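Local coordinates for RND efflux system, outer membrane lipoprotein, NodT family (Burkholderia mallei, PDB 6U94) that probably serves as an outer membrane channel component of an RND-type efflux system, exporting compounds from the cell, at residues M286-R291 with A365-T370. Sequence-based numbering, arbitrary orientation. Where two conformers were deposited one is given.
Sequences MAAEHR and AGYEHT
Y367 and A288 meet where two helices of the α-helical part of an outer membrane factor (OMF) protein pack side by side, the short helix 283-294 lying against the early turns of the long helix 362-415. The backbones come close at this pair, with 5.5 Å between A288 CA and Y367 CA, a spacing that the small methyl of A288 allows. That methyl points at the neighbouring helix and meets the tyrosine ring at its edge, A288 CB lying 3.8 Å from Y367 CD1 and near the ring plane.

Y367 leaves its helix to one side, but with CG anti to the backbone N (chi1 178°) the ring swings back toward helix 283-294 and brings its hydroxyl beside E289. The glutamate, extended beyond CG, comes from the other helix to meet it: E289 CG passes 3.4 Å from Y367 CE1, and the carboxylate and ring planes are 21° apart. Both side chains are buried, and R303 of helix 299-306 pairs with the carboxylate in a salt bridge through NE, so E289 OE2 serves tyrosine and arginine together. This shared oxygen ties three helices together, and the arginine would be expected to stabilise the buried negative charge. Y367 OH donates to E289 OE2 at 3.1 Å, and OE2 accepts through its anti lone pair, on the side away from OE1.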
# COMPACT_ATOMS: atom_id res chain seq x y z
N MET A 286 -2.24 -18.52 -12.36
CA MET A 286 -1.67 -18.99 -13.62
C MET A 286 -0.83 -20.24 -13.41
O MET A 286 -0.98 -21.23 -14.14
CB MET A 286 -0.83 -17.89 -14.27
CG MET A 286 -1.59 -16.62 -14.61
SD MET A 286 -0.49 -15.34 -15.25
CE MET A 286 0.15 -16.16 -16.71
N ALA A 287 0.05 -20.22 -12.41
CA ALA A 287 0.88 -21.39 -12.14
C ALA A 287 0.03 -22.57 -11.69
O ALA A 287 0.31 -23.72 -12.06
CB ALA A 287 1.93 -21.05 -11.08
N ALA A 288 -1.01 -22.31 -10.90
CA ALA A 288 -1.87 -23.40 -10.44
C ALA A 288 -2.63 -24.03 -11.60
O ALA A 288 -2.80 -25.25 -11.65
CB ALA A 288 -2.84 -22.89 -9.37
N GLU A 289 -3.10 -23.21 -12.55
CA GLU A 289 -3.79 -23.76 -13.72
C GLU A 289 -2.82 -24.47 -14.64
O GLU A 289 -3.19 -25.47 -15.28
CB GLU A 289 -4.53 -22.65 -14.46
CG GLU A 289 -5.65 -22.01 -13.65
CD GLU A 289 -6.59 -21.15 -14.47
OE1 GLU A 289 -6.11 -20.42 -15.37
OE2 GLU A 289 -7.81 -21.21 -14.22
N HIS A 290 -1.57 -24.00 -14.73
CA HIS A 290 -0.55 -24.67 -15.53
C HIS A 290 -0.26 -26.07 -14.99
O HIS A 290 -0.10 -27.03 -15.74
CB HIS A 290 0.72 -23.82 -15.56
CG HIS A 290 1.87 -24.45 -16.28
ND1 HIS A 290 2.64 -25.45 -15.73
CD2 HIS A 290 2.40 -24.20 -17.50
CE1 HIS A 290 3.59 -25.80 -16.58
NE2 HIS A 290 3.46 -25.05 -17.66
N ARG A 291 -0.17 -26.18 -13.66
CA ARG A 291 0.09 -27.49 -13.05
C ARG A 291 -1.04 -28.47 -13.34
O ARG A 291 -0.81 -29.67 -13.49
CB ARG A 291 0.29 -27.35 -11.54
CG ARG A 291 1.71 -26.99 -11.13
CD ARG A 291 1.87 -27.01 -9.62
NE ARG A 291 2.55 -25.81 -9.14
CZ ARG A 291 1.94 -24.79 -8.54
NH1 ARG A 291 0.62 -24.83 -8.34
NH2 ARG A 291 2.63 -23.74 -8.14
N ALA A 365 -6.46 -29.70 -5.01
CA ALA A 365 -6.58 -29.10 -3.68
C ALA A 365 -5.79 -27.79 -3.59
O ALA A 365 -6.27 -26.81 -3.00
CB ALA A 365 -6.12 -30.08 -2.61
N GLY A 366 -4.59 -27.76 -4.17
CA GLY A 366 -3.82 -26.53 -4.18
C GLY A 366 -4.50 -25.44 -5.00
O GLY A 366 -4.49 -24.27 -4.61
N TYR A 367 -5.10 -25.82 -6.13
CA TYR A 367 -5.83 -24.86 -6.95
C TYR A 367 -7.01 -24.28 -6.19
O TYR A 367 -7.26 -23.06 -6.24
CB TYR A 367 -6.29 -25.53 -8.24
CG TYR A 367 -7.10 -24.67 -9.18
CD1 TYR A 367 -6.51 -23.62 -9.88
CD2 TYR A 367 -8.44 -24.93 -9.40
CE1 TYR A 367 -7.25 -22.85 -10.75
CE2 TYR A 367 -9.19 -24.17 -10.27
CZ TYR A 367 -8.59 -23.12 -10.94
OH TYR A 367 -9.33 -22.35 -11.81
N GLU A 368 -7.75 -25.13 -5.47
CA GLU A 368 -8.90 -24.65 -4.71
C GLU A 368 -8.48 -23.68 -3.62
O GLU A 368 -9.11 -22.63 -3.43
CB GLU A 368 -9.66 -25.84 -4.11
CG GLU A 368 -10.89 -25.46 -3.30
CD GLU A 368 -11.55 -26.65 -2.63
OE1 GLU A 368 -10.88 -27.70 -2.49
OE2 GLU A 368 -12.73 -26.54 -2.26
N HIS A 369 -7.40 -24.00 -2.90
CA HIS A 369 -6.94 -23.13 -1.82
C HIS A 369 -6.36 -21.83 -2.36
O HIS A 369 -6.53 -20.77 -1.75
CB HIS A 369 -5.90 -23.86 -0.97
CG HIS A 369 -6.45 -25.01 -0.19
ND1 HIS A 369 -7.76 -25.06 0.24
CD2 HIS A 369 -5.88 -26.17 0.22
CE1 HIS A 369 -7.97 -26.19 0.89
NE2 HIS A 369 -6.85 -26.88 0.89
N THR A 370 -5.66 -21.89 -3.49
CA THR A 370 -5.08 -20.69 -4.07
C THR A 370 -6.16 -19.70 -4.48
O THR A 370 -5.94 -18.48 -4.43
CB THR A 370 -4.19 -21.06 -5.27
OG1 THR A 370 -3.09 -21.87 -4.82
CG2 THR A 370 -3.64 -19.82 -5.97